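PDB 5MDN: DNA polymerase, which probably catalyses DNA synthesis, adding deoxyribonucleotides from their 5'-triphosphates to a growing DNA strand with release of diphosphate, as a family B polymerase. Local coordinates for residues 11-15 with 16-20; 268-272 with 273-277; 528-531 with 532-536; 556-560 with 561-565; 757-760 with 761-764. All coordinates share one frame; numbering follows the deposited sequence.

Interaction 1: residues 11-15 with 16-20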
loop_
_atom_site.group_PDB
_atom_site.type_symbol
_atom_site.label_atom_id
_atom_site.label_comp_id
_atom_site.label_asym_id
_atom_site.label_seq_id
_atom_site.Cartn_x
_atom_site.Cartn_y
_atom_site.Cartn_z
ATOM N N SER A 11 -0.653 24.835 11.809
ATOM C CA SER A 11 -0.571 25.169 13.221
ATOM C C SER A 11 -1.778 26.014 13.610
ATOM O O SER A 11 -2.585 26.415 12.766
ATOM C CB SER A 11 0.734 25.914 13.538
ATOM O OG SER A 11 0.799 27.147 12.842
ATOM N N VAL A 12 -1.900 26.283 14.904
ATOM C CA VAL A 12 -2.948 27.154 15.437
ATOM C C VAL A 12 -2.237 28.299 16.152
ATOM O O VAL A 12 -1.993 28.250 17.361
ATOM C CB VAL A 12 -3.907 26.415 16.371
ATOM C CG1 VAL A 12 -5.063 27.321 16.768
ATOM C CG2 VAL A 12 -4.423 25.147 15.704
ATOM N N VAL A 13 -1.899 29.346 15.402
ATOM C CA VAL A 13 -1.155 30.478 15.944
ATOM C C VAL A 13 -2.101 31.378 16.737
ATOM O O VAL A 13 -2.682 32.329 16.203
ATOM C CB VAL A 13 -0.419 31.237 14.817
ATOM C CG1 VAL A 13 -1.349 31.520 13.632
ATOM C CG2 VAL A 13 0.234 32.511 15.339
ATOM N N GLY A 14 -2.258 31.083 18.024
ATOM C CA GLY A 14 -3.115 31.868 18.890
ATOM C C GLY A 14 -4.564 31.961 18.453
ATOM O O GLY A 14 -5.072 33.055 18.189
ATOM N N GLY A 15 -5.241 30.818 18.372
ATOM C CA GLY A 15 -6.663 30.785 18.095
ATOM C C GLY A 15 -7.073 30.996 16.655
ATOM O O GLY A 15 -8.274 31.135 16.390
ATOM N N VAL A 16 -6.130 31.021 15.712
ATOM C CA VAL A 16 -6.439 31.124 14.294
ATOM C C VAL A 16 -5.610 30.090 13.542
ATOM O O VAL A 16 -4.378 30.112 13.620
ATOM C CB VAL A 16 -6.190 32.534 13.727
ATOM C CG1 VAL A 16 -4.990 33.184 14.388
ATOM C CG2 VAL A 16 -6.002 32.480 12.215
ATOM N N PRO A 17 -6.229 29.160 12.815
ATOM C CA PRO A 17 -5.463 28.094 12.162
ATOM C C PRO A 17 -4.771 28.594 10.905
ATOM O O PRO A 17 -5.319 29.392 10.141
ATOM C CB PRO A 17 -6.531 27.045 11.831
ATOM C CG PRO A 17 -7.778 27.841 11.654
ATOM C CD PRO A 17 -7.676 29.030 12.579
ATOM N N GLU A 18 -3.549 28.113 10.700
ATOM C CA GLU A 18 -2.677 28.596 9.638
ATOM C C GLU A 18 -2.155 27.408 8.842
ATOM O O GLU A 18 -1.493 26.529 9.403
ATOM C CB GLU A 18 -1.531 29.410 10.241
ATOM C CG GLU A 18 -0.534 29.929 9.253
ATOM C CD GLU A 18 0.564 30.741 9.912
ATOM O OE1 GLU A 18 0.243 31.764 10.554
ATOM O OE2 GLU A 18 1.746 30.356 9.792
ATOM N N VAL A 19 -2.438 27.388 7.538
ATOM C CA VAL A 19 -2.039 26.286 6.664
ATOM C C VAL A 19 -0.684 26.596 6.042
ATOM O O VAL A 19 -0.466 27.695 5.519
ATOM C CB VAL A 19 -3.096 26.040 5.574
ATOM C CG1 VAL A 19 -2.704 24.852 4.711
ATOM C CG2 VAL A 19 -4.462 25.829 6.193
ATOM N N ARG A 20 0.225 25.624 6.094
ATOM C CA ARG A 20 1.538 25.731 5.473
ATOM C C ARG A 20 1.689 24.670 4.391
ATOM O O ARG A 20 1.267 23.523 4.570
ATOM C CB ARG A 20 2.653 25.572 6.511
ATOM C CG ARG A 20 2.543 26.517 7.694
ATOM C CD ARG A 20 3.904 26.753 8.329
ATOM N NE ARG A 20 3.850 27.764 9.379
ATOM C CZ ARG A 20 3.694 27.491 10.671
ATOM N NH1 ARG A 20 3.578 26.234 11.075
ATOM N NH2 ARG A 20 3.653 28.474 11.559
#
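The beta hairpin made by strands 5-12 and 17-24 narrows to its turn here, where Ser11 pairs with Glu18 and Val12 with Pro17. Ser11 and Glu18 form a hydrogen-bonded antiparallel pair: Glu18 N donates to Ser11 O at 2.8 Å, and Ser11 N returns a bond to Glu18 O at 3.1 Å. Val12 and Pro17 are the next, non-hydrogen-bonded pair, a place where the missing N-H of proline costs nothing toward Val12. Beyond it the link is slighter, a weak bond from Val13 N to Val16 O, and the chain reverses through Val13, the centre of an inverse gamma turn, and through Gly14 and Gly15, both with positive phi. Over this turn Val13 CG1 meets Val16 CG1 at 4.1 Å and also approaches Glu18 OE1. With CG anti to the backbone N (chi1 178°) and the chain extended, Glu18 carries its carboxylate between two arginines: OE2 forms a salt bridge with Arg20 NH2 at 3.2 Å, and OE1 one with Arg36. The Arg20 guanidinium in turn lies obliquely to Ser11 OG, NH2 being 3.4 Å from it. The pairing is that of an antiparallel beta hairpin, whose strand 5-12 lies at one edge of the N-terminal mixed sheet.

Interaction 2: residues 268-272 with 273-277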
loop_
_atom_site.group_PDB
_atom_site.type_symbol
_atom_site.label_atom_id
_atom_site.label_comp_id
_atom_site.label_asym_id
_atom_site.label_seq_id
_atom_site.Cartn_x
_atom_site.Cartn_y
_atom_site.Cartn_z
ATOM N N TRP A 268 4.666 8.231 9.218
ATOM C CA TRP A 268 5.446 9.137 10.050
ATOM C C TRP A 268 5.719 10.417 9.277
ATOM O O TRP A 268 6.306 10.378 8.190
ATOM C CB TRP A 268 6.748 8.480 10.505
ATOM C CG TRP A 268 6.546 7.570 11.670
ATOM C CD1 TRP A 268 5.968 6.334 11.655
ATOM C CD2 TRP A 268 6.886 7.839 13.034
ATOM N NE1 TRP A 268 5.943 5.809 12.925
ATOM C CE2 TRP A 268 6.500 6.715 13.790
ATOM C CE3 TRP A 268 7.487 8.917 13.690
ATOM C CZ2 TRP A 268 6.696 6.639 15.166
ATOM C CZ3 TRP A 268 7.679 8.841 15.056
ATOM C CH2 TRP A 268 7.285 7.710 15.779
ATOM N N SER A 269 5.290 11.545 9.839
ATOM C CA SER A 269 5.438 12.841 9.196
ATOM C C SER A 269 6.800 13.438 9.525
ATOM O O SER A 269 7.215 13.458 10.688
ATOM C CB SER A 269 4.324 13.791 9.639
ATOM O OG SER A 269 4.589 15.116 9.213
ATOM N N VAL A 270 7.488 13.920 8.497
ATOM C CA VAL A 270 8.704 14.709 8.648
ATOM C C VAL A 270 8.421 16.030 7.945
ATOM O O VAL A 270 8.469 16.107 6.711
ATOM C CB VAL A 270 9.935 14.005 8.067
ATOM C CG1 VAL A 270 11.188 14.804 8.359
ATOM C CG2 VAL A 270 10.057 12.595 8.627
ATOM N N VAL A 271 8.108 17.065 8.730
ATOM C CA VAL A 271 7.564 18.307 8.187
ATOM C C VAL A 271 8.507 18.892 7.144
ATOM O O VAL A 271 9.725 18.967 7.348
ATOM C CB VAL A 271 7.291 19.303 9.323
ATOM C CG1 VAL A 271 6.977 20.683 8.766
ATOM C CG2 VAL A 271 6.150 18.807 10.199
ATOM N N GLY A 272 7.940 19.314 6.017
ATOM C CA GLY A 272 8.701 19.917 4.944
ATOM C C GLY A 272 9.408 18.946 4.028
ATOM O O GLY A 272 10.262 19.374 3.242
ATOM N N ARG A 273 9.076 17.659 4.093
ATOM C CA ARG A 273 9.654 16.670 3.194
ATOM C C ARG A 273 8.763 15.436 3.186
ATOM O O ARG A 273 7.915 15.253 4.063
ATOM C CB ARG A 273 11.094 16.313 3.591
ATOM C CG ARG A 273 11.378 16.356 5.083
ATOM C CD ARG A 273 12.825 15.978 5.372
ATOM N NE ARG A 273 13.769 16.881 4.720
ATOM C CZ ARG A 273 14.648 17.641 5.367
ATOM N NH1 ARG A 273 14.709 17.608 6.690
ATOM N NH2 ARG A 273 15.469 18.433 4.688
ATOM N N ALA A 274 8.965 14.594 2.174
ATOM C CA ALA A 274 8.135 13.414 1.948
ATOM C C ALA A 274 8.834 12.185 2.523
ATOM O O ALA A 274 9.853 11.735 1.989
ATOM C CB ALA A 274 7.849 13.237 0.458
ATOM N N ASN A 275 8.288 11.647 3.612
ATOM C CA ASN A 275 8.744 10.375 4.162
ATOM C C ASN A 275 7.960 9.253 3.488
ATOM O O ASN A 275 6.770 9.063 3.766
ATOM C CB ASN A 275 8.565 10.343 5.676
ATOM C CG ASN A 275 8.956 9.010 6.279
ATOM O OD1 ASN A 275 9.996 8.444 5.939
ATOM N ND2 ASN A 275 8.128 8.503 7.184
ATOM N N VAL A 276 8.625 8.510 2.606
ATOM C CA VAL A 276 8.010 7.414 1.867
ATOM C C VAL A 276 8.538 6.097 2.417
ATOM O O VAL A 276 9.752 5.922 2.575
ATOM C CB VAL A 276 8.281 7.532 0.357
ATOM C CG1 VAL A 276 7.569 6.420 -0.396
ATOM C CG2 VAL A 276 7.838 8.893 -0.155
ATOM N N ASP A 277 7.625 5.174 2.702
ATOM C CA ASP A 277 7.963 3.817 3.121
ATOM C C ASP A 277 7.598 2.882 1.975
ATOM O O ASP A 277 6.416 2.699 1.668
ATOM C CB ASP A 277 7.229 3.442 4.408
ATOM C CG ASP A 277 7.605 2.060 4.920
ATOM O OD1 ASP A 277 8.470 1.399 4.304
ATOM O OD2 ASP A 277 7.037 1.634 5.948
#
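Val270 and Arg273 are the first and last residues of a type II beta turn that leads into strand 274-277, the last strand of the exonuclease-domain sheet. Arg273 N donates to Val270 O at 3.1 Å, and Gly272 takes the third position with phi 81°, the positive value a type II turn needs there. The tight part lies within the bend. Val270 CG1 rests against the aliphatic stem of Arg273, 3.6 Å from its CD, the two side chains running at a slant to each other. Arg273 then bends at chi3 (60°), and its guanidinium ends in a salt bridge with Asp223, while NE bonds to Pro224 O. On its other branch, Val270 CG2 lies 4.0 Å from Asn275 CB, with the side chains almost at right angles.

The opposite character belongs to Val271, partly exposed, whose side chain leaves the turn. It touches Asp254 and Leu256 instead, and is about 6 Å from a bound magnesium ion. Gly272 N bonds to Asp7, which with Asp363 binds a magnesium ion, and this places the turn beside the metal site. Farther along, the Asn275 amide is held by Trp237 through OD1, and its ND2 reaches Trp268 O at 2.8 Å, the N-H directed at 155° and the acceptor close to the amide plane.

Interaction 3: residues 528-531 with 532-536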
loop_
_atom_site.group_PDB
_atom_site.type_symbol
_atom_site.label_atom_id
_atom_site.label_comp_id
_atom_site.label_asym_id
_atom_site.label_seq_id
_atom_site.Cartn_x
_atom_site.Cartn_y
_atom_site.Cartn_z
ATOM N N LYS A 528 -25.178 -0.909 -2.928
ATOM C CA LYS A 528 -25.113 -2.326 -3.277
ATOM C C LYS A 528 -25.619 -2.579 -4.691
ATOM O O LYS A 528 -25.036 -3.380 -5.431
ATOM C CB LYS A 528 -25.921 -3.150 -2.274
ATOM C CG LYS A 528 -25.886 -4.644 -2.543
ATOM C CD LYS A 528 -26.673 -5.416 -1.501
ATOM C CE LYS A 528 -28.167 -5.210 -1.697
ATOM N NZ LYS A 528 -28.973 -5.942 -0.683
ATOM N N GLU A 529 -26.700 -1.905 -5.088
ATOM C CA GLU A 529 -27.282 -2.148 -6.403
ATOM C C GLU A 529 -26.377 -1.684 -7.535
ATOM O O GLU A 529 -26.511 -2.178 -8.659
ATOM C CB GLU A 529 -28.644 -1.460 -6.512
ATOM C CG GLU A 529 -29.688 -1.996 -5.546
ATOM C CD GLU A 529 -29.719 -1.232 -4.238
ATOM O OE1 GLU A 529 -28.800 -0.419 -4.006
ATOM O OE2 GLU A 529 -30.651 -1.449 -3.439
ATOM N N VAL A 530 -25.461 -0.752 -7.269
ATOM C CA VAL A 530 -24.485 -0.366 -8.283
ATOM C C VAL A 530 -23.465 -1.477 -8.487
ATOM O O VAL A 530 -23.229 -1.925 -9.615
ATOM C CB VAL A 530 -23.804 0.962 -7.903
ATOM C CG1 VAL A 530 -22.842 1.395 -8.998
ATOM C CG2 VAL A 530 -24.848 2.038 -7.656
ATOM N N ALA A 531 -22.844 -1.938 -7.397
ATOM C CA ALA A 531 -21.852 -3.007 -7.490
ATOM C C ALA A 531 -22.439 -4.251 -8.145
ATOM O O ALA A 531 -21.844 -4.822 -9.065
ATOM C CB ALA A 531 -21.304 -3.333 -6.100
ATOM N N GLU A 532 -23.615 -4.683 -7.684
ATOM C CA GLU A 532 -24.241 -5.871 -8.255
ATOM C C GLU A 532 -24.576 -5.681 -9.731
ATOM O O GLU A 532 -24.516 -6.639 -10.510
ATOM C CB GLU A 532 -25.495 -6.232 -7.459
ATOM C CG GLU A 532 -25.203 -6.744 -6.055
ATOM C CD GLU A 532 -26.461 -7.082 -5.278
ATOM O OE1 GLU A 532 -27.564 -6.727 -5.745
ATOM O OE2 GLU A 532 -26.344 -7.704 -4.202
ATOM N N SER A 533 -24.938 -4.461 -10.131
ATOM C CA SER A 533 -25.203 -4.202 -11.544
ATOM C C SER A 533 -23.918 -4.224 -12.363
ATOM O O SER A 533 -23.917 -4.683 -13.510
ATOM C CB SER A 533 -25.922 -2.864 -11.708
ATOM O OG SER A 533 -27.169 -2.874 -11.036
ATOM N N VAL A 534 -22.817 -3.725 -11.796
ATOM C CA VAL A 534 -21.544 -3.741 -12.513
ATOM C C VAL A 534 -21.071 -5.173 -12.733
ATOM O O VAL A 534 -20.578 -5.516 -13.814
ATOM C CB VAL A 534 -20.495 -2.902 -11.760
ATOM C CG1 VAL A 534 -19.143 -2.998 -12.450
ATOM C CG2 VAL A 534 -20.935 -1.451 -11.678
ATOM N N THR A 535 -21.211 -6.030 -11.716
ATOM C CA THR A 535 -20.814 -7.429 -11.865
ATOM C C THR A 535 -21.657 -8.135 -12.919
ATOM O O THR A 535 -21.127 -8.893 -13.741
ATOM C CB THR A 535 -20.928 -8.160 -10.526
ATOM O OG1 THR A 535 -22.306 -8.250 -10.145
ATOM C CG2 THR A 535 -20.158 -7.424 -9.447
ATOM N N ALA A 536 -22.973 -7.904 -12.905
ATOM C CA ALA A 536 -23.857 -8.617 -13.820
ATOM C C ALA A 536 -23.576 -8.237 -15.267
ATOM O O ALA A 536 -23.556 -9.103 -16.149
ATOM C CB ALA A 536 -25.318 -8.340 -13.466
#
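Glu532 lays its carboxylate alongside the aliphatic chain of Lys528, one helical turn earlier, with OE2 3.5 Å from Lys528 CG and similarly near CD. The two side chains slant across each other instead of meeting at their charges. Lys528 bends at chi3 (72°), and its NZ remains 4.7 Å from Glu532 OE2, too far for a salt bridge, though the opposite charges may still attract weakly. Glu532 OE1 has a weak hydrogen bond to His459. Were Glu532 replaced by an alanine, the Lys528 methylenes would probably lose this neighbour and its ammonium one nearby negative charge, while His459 would be left without this weak partner.

Beneath the side chains run the backbone bonds of an alpha helix, among them Glu532 N to Lys528 O at 3.0 Å and Thr535 N to Ala531 O, also at 3.0 Å. Ser533 adds a side-chain bond to this ladder. Its OG stands beside its own backbone N (chi1 -61°), which turns it back to Glu529 O at 2.6 Å. Ser533 N donates to the same oxygen, but from above the carbonyl plane, so two donors grip this carbonyl. Thr535 makes a different side-chain bond: its OG1 reaches Glu532 O, three residues back, at 2.8 Å from above the carbonyl plane, on the same face as Ala536 N.

This is the first part of helix 528-551. Val534 packs against Tyr425, Ile428 and Met429 of helix 424-431, Val530 and Ser533 against Phe461 of strand 460-462, and Thr535 against Tyr515 of helix 514-519.

Interaction 4: residues 556-560 with 561-565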
loop_
_atom_site.group_PDB
_atom_site.type_symbol
_atom_site.label_atom_id
_atom_site.label_comp_id
_atom_site.label_asym_id
_atom_site.label_seq_id
_atom_site.Cartn_x
_atom_site.Cartn_y
_atom_site.Cartn_z
ATOM N N VAL A 556 -9.230 -21.868 -22.845
ATOM C CA VAL A 556 -9.388 -20.964 -21.710
ATOM C C VAL A 556 -9.275 -21.795 -20.438
ATOM O O VAL A 556 -10.176 -22.578 -20.111
ATOM C CB VAL A 556 -10.719 -20.202 -21.762
ATOM C CG1 VAL A 556 -10.894 -19.361 -20.507
ATOM C CG2 VAL A 556 -10.776 -19.327 -23.005
ATOM N N ILE A 557 -8.162 -21.627 -19.720
ATOM C CA ILE A 557 -7.911 -22.425 -18.523
ATOM C C ILE A 557 -8.603 -21.827 -17.305
ATOM O O ILE A 557 -9.109 -22.557 -16.445
ATOM C CB ILE A 557 -6.393 -22.537 -18.293
ATOM C CG1 ILE A 557 -5.680 -22.957 -19.579
ATOM C CG2 ILE A 557 -6.093 -23.498 -17.156
ATOM C CD1 ILE A 557 -4.198 -22.641 -19.574
ATOM N N TYR A 558 -8.649 -20.500 -17.217
ATOM C CA TYR A 558 -9.178 -19.824 -16.044
ATOM C C TYR A 558 -9.795 -18.506 -16.476
ATOM O O TYR A 558 -9.340 -17.878 -17.436
ATOM C CB TYR A 558 -8.075 -19.598 -14.997
ATOM C CG TYR A 558 -8.451 -18.680 -13.854
ATOM C CD1 TYR A 558 -9.046 -19.183 -12.705
ATOM C CD2 TYR A 558 -8.187 -17.316 -13.912
ATOM C CE1 TYR A 558 -9.384 -18.353 -11.653
ATOM C CE2 TYR A 558 -8.522 -16.479 -12.866
ATOM C CZ TYR A 558 -9.120 -17.002 -11.739
ATOM O OH TYR A 558 -9.454 -16.173 -10.694
ATOM N N GLY A 559 -10.846 -18.099 -15.770
ATOM C CA GLY A 559 -11.455 -16.813 -16.029
ATOM C C GLY A 559 -12.283 -16.308 -14.870
ATOM O O GLY A 559 -13.268 -16.938 -14.475
ATOM N N ASP A 560 -11.893 -15.169 -14.318
ATOM C CA ASP A 560 -12.672 -14.491 -13.295
ATOM C C ASP A 560 -13.070 -13.103 -13.793
ATOM O O ASP A 560 -12.823 -12.732 -14.946
ATOM C CB ASP A 560 -11.909 -14.446 -11.966
ATOM C CG ASP A 560 -10.599 -13.707 -12.064
ATOM O OD1 ASP A 560 -10.256 -13.242 -13.165
ATOM O OD2 ASP A 560 -9.912 -13.581 -11.032
ATOM N N THR A 561 -13.712 -12.342 -12.907
ATOM C CA THR A 561 -14.273 -11.048 -13.283
ATOM C C THR A 561 -13.227 -10.083 -13.836
ATOM O O THR A 561 -13.545 -9.267 -14.709
ATOM C CB THR A 561 -14.985 -10.428 -12.079
ATOM O OG1 THR A 561 -14.895 -11.317 -10.959
ATOM C CG2 THR A 561 -16.448 -10.167 -12.409
ATOM N N ASP A 562 -11.984 -10.145 -13.354
ATOM C CA ASP A 562 -10.975 -9.169 -13.749
ATOM C C ASP A 562 -9.955 -9.689 -14.763
ATOM O O ASP A 562 -9.216 -8.877 -15.336
ATOM C CB ASP A 562 -10.260 -8.611 -12.503
ATOM C CG ASP A 562 -9.498 -9.673 -11.731
ATOM O OD1 ASP A 562 -9.662 -10.868 -12.050
ATOM O OD2 ASP A 562 -8.739 -9.308 -10.799
ATOM N N SER A 563 -9.875 -10.998 -14.994
ATOM C CA SER A 563 -8.928 -11.525 -15.973
ATOM C C SER A 563 -9.348 -12.927 -16.394
ATOM O O SER A 563 -10.175 -13.572 -15.745
ATOM C CB SER A 563 -7.498 -11.544 -15.417
ATOM O OG SER A 563 -7.400 -12.406 -14.300
ATOM N N LEU A 564 -8.790 -13.381 -17.515
ATOM C CA LEU A 564 -8.896 -14.785 -17.894
ATOM C C LEU A 564 -7.567 -15.269 -18.459
ATOM O O LEU A 564 -6.860 -14.521 -19.140
ATOM C CB LEU A 564 -10.046 -15.033 -18.893
ATOM C CG LEU A 564 -10.328 -14.196 -20.146
ATOM C CD1 LEU A 564 -9.240 -14.311 -21.200
ATOM C CD2 LEU A 564 -11.671 -14.605 -20.732
ATOM N N PHE A 565 -7.229 -16.518 -18.156
ATOM C CA PHE A 565 -5.983 -17.131 -18.598
ATOM C C PHE A 565 -6.269 -17.966 -19.839
ATOM O O PHE A 565 -7.216 -18.757 -19.852
ATOM C CB PHE A 565 -5.370 -18.015 -17.506
ATOM C CG PHE A 565 -4.909 -17.270 -16.268
ATOM C CD1 PHE A 565 -5.511 -16.089 -15.858
ATOM C CD2 PHE A 565 -3.873 -17.779 -15.501
ATOM C CE1 PHE A 565 -5.084 -15.428 -14.721
ATOM C CE2 PHE A 565 -3.441 -17.122 -14.365
ATOM C CZ PHE A 565 -4.048 -15.946 -13.974
#
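The aromatic contact sets Tyr558 against Phe565 in a T-shaped stack: the tyrosine presents its edge to the phenylalanine face, with centroids 5.0 Å apart and planes at 73°. The closest carbons are Tyr558 CD2 and Phe565 CD1, 3.5 Å apart. Another edge-to-face partner of Phe565 is Tyr605.

Backbone bonds bind the two strands. Phe565 N donates to Tyr558 O at 2.6 Å, while Ile557 N and, weakly, Tyr558 N both reach Phe565 O, a classic beta bulge. Gly559 faces Leu564 in a non-hydrogen-bonded pair, Gly559 CA lying 3.7 Å from Leu564 CB. Nearer the turn, Asp560 N bonds to Ser563 O at 2.7 Å.

Residues 558-563 read Tyr-Gly-Asp-Thr-Asp-Ser, motif C of the family B polymerases, on a hairpin of the palm sheet; in relatives this motif carries aspartates of the polymerase metal site.

Side-chain polar bonds converge on the Asp560 carboxylate. Its CG sits between the backbone N and the carbonyl carbon (chi1 61°), which directs OD1 back over the turn. There OD1 accepts from Ser563 N at 2.9 Å and from Ser563 OG, the latter on its syn side. OD2 takes the Tyr558 hydroxyl at 2.7 Å, from above the carboxylate plane. With an alanine at Asp560, Ser563 N and its hydroxyl would probably lose the OD1 acceptor, and the Tyr558 hydroxyl its OD2 partner.

The carboxylates of Asp560 and Asp562 lie close together, with their planes 64° apart. Thr561 OG1 bonds to Ala403 O.

Interaction 5: residues 757-760 with 761-764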
loop_
_atom_site.group_PDB
_atom_site.type_symbol
_atom_site.label_atom_id
_atom_site.label_comp_id
_atom_site.label_asym_id
_atom_site.label_seq_id
_atom_site.Cartn_x
_atom_site.Cartn_y
_atom_site.Cartn_z
ATOM N N ARG A 757 1.727 -29.598 0.334
ATOM C CA ARG A 757 0.800 -28.536 -0.029
ATOM C C ARG A 757 0.794 -28.291 -1.532
ATOM O O ARG A 757 -0.119 -27.629 -2.039
ATOM C CB ARG A 757 1.112 -27.241 0.721
ATOM C CG ARG A 757 -0.082 -26.298 0.752
ATOM C CD ARG A 757 0.199 -24.956 1.402
ATOM N NE ARG A 757 -0.976 -24.095 1.287
ATOM C CZ ARG A 757 -1.074 -22.871 1.793
ATOM N NH1 ARG A 757 -0.059 -22.338 2.460
ATOM N NH2 ARG A 757 -2.194 -22.179 1.632
ATOM N N ILE A 758 1.776 -28.828 -2.250
ATOM C CA ILE A 758 1.693 -28.935 -3.697
ATOM C C ILE A 758 1.710 -30.420 -4.020
ATOM O O ILE A 758 2.700 -30.954 -4.532
ATOM C CB ILE A 758 2.830 -28.184 -4.416
ATOM C CG1 ILE A 758 2.942 -26.752 -3.895
ATOM C CG2 ILE A 758 2.571 -28.163 -5.905
ATOM C CD1 ILE A 758 3.981 -26.573 -2.815
ATOM N N ALA A 759 0.615 -31.102 -3.695
ATOM C CA ALA A 759 0.528 -32.535 -3.930
ATOM C C ALA A 759 -0.653 -32.839 -4.835
ATOM O O ALA A 759 -1.501 -33.676 -4.517
ATOM C CB ALA A 759 0.404 -33.293 -2.613
ATOM N N GLU A 760 -0.717 -32.150 -5.968
ATOM C CA GLU A 760 -1.784 -32.360 -6.936
ATOM C C GLU A 760 -1.564 -33.604 -7.783
ATOM O O GLU A 760 -2.119 -33.682 -8.899
ATOM C CB GLU A 760 -1.940 -31.118 -7.822
ATOM C CG GLU A 760 -0.632 -30.628 -8.485
ATOM C CD GLU A 760 -0.255 -31.400 -9.736
ATOM O OE1 GLU A 760 -1.200 -31.805 -10.463
ATOM O OE2 GLU A 760 0.972 -31.517 -10.027
ATOM N N VAL A 761 -0.718 -34.534 -7.313
ATOM C CA VAL A 761 -0.348 -35.728 -8.072
ATOM C C VAL A 761 0.324 -36.804 -7.208
ATOM O O VAL A 761 0.346 -37.978 -7.591
ATOM C CB VAL A 761 0.565 -35.297 -9.238
ATOM C CG1 VAL A 761 1.982 -35.060 -8.751
ATOM C CG2 VAL A 761 0.514 -36.281 -10.395
ATOM N N LEU A 762 0.867 -36.440 -6.039
ATOM C CA LEU A 762 1.716 -37.369 -5.288
ATOM C C LEU A 762 1.356 -37.403 -3.805
ATOM O O LEU A 762 0.965 -36.391 -3.215
ATOM C CB LEU A 762 3.217 -37.032 -5.423
ATOM C CG LEU A 762 3.809 -35.868 -4.624
ATOM C CD1 LEU A 762 5.331 -35.887 -4.677
ATOM C CD2 LEU A 762 3.288 -34.546 -5.149
ATOM N N GLY A 763 1.498 -38.596 -3.216
ATOM C CA GLY A 763 1.164 -38.838 -1.828
ATOM C C GLY A 763 2.386 -38.962 -0.927
ATOM O O GLY A 763 3.520 -38.673 -1.315
ATOM N N VAL A 764 2.240 -39.358 0.317
ATOM C CA VAL A 764 3.413 -39.483 1.176
ATOM C C VAL A 764 4.316 -40.608 0.727
ATOM O O VAL A 764 4.007 -41.770 0.872
ATOM C CB VAL A 764 2.967 -39.810 2.556
ATOM C CG1 VAL A 764 2.243 -38.632 3.140
ATOM C CG2 VAL A 764 1.993 -40.964 2.465
#
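The backbone from Ala759 to Leu762 bends back on itself in the loop after helix 743-756, with the CA atoms of Ala759 and Leu762 5.2 Å apart. Neither segment is regular helix or strand, and the reversal is made within four residues, Glu760 and Val761 standing at its apex.

Leu762 carries the contact. Its CG lies between the backbone N and the carbonyl carbon (chi1 77°), which brings the CD2 branch back across the bend to Ile758 and Ala759. There CD2 rests 3.6 Å from Ala759 CA and 4.0 Å from Ala759 CB, with Ile758 O at 3.7 Å. At the apex, Glu760 and Val761 lie side by side and point the same way. The Glu760 chain folds at chi2 (81°), so that its carboxylate comes beside the valine, OE2 being 3.9 Å from Val761 CG1.

Helices 628-643 and 647-666 and strand 595-598 lie around the loop. Leu762 packs on Val654 and Val655 of helix 647-666, and Val761 on Val647 and Arg651 of the same helix. Ile758 turns to Val638 and Ile641 of helix 628-643, and both Ile758 and Glu760 touch Leu597.

Across the bend these are mainly van der Waals contacts of a leucine methyl, which have no preferred direction; this suggests that the bend is shaped at least partly by its packing on the neighbouring helices.

Overall arrangement
The five contacts follow one another along the chain without interlocking. Interactions 1 and 2 lie on the same side of the chain's centre, their centres about 21 Å apart: the first is in the N-terminal sheet, the second in the exonuclease sheet, and Asp7, on strand 5-12 of interaction 1, bonds to the turn of interaction 2. Interactions 3, 4 and 5 belong to the polymerase part. Helix 528-551 of interaction 3 is followed, after a short connection, by strand 556-560 of interaction 4, and side chains of both hairpin strands touch the helix; the centres are about 19 Å apart. Interaction 5 lies about 25 Å from interaction 4, centre to centre. Interactions 2 and 4, in the exonuclease and polymerase domains, are about 40 Å apart between centres.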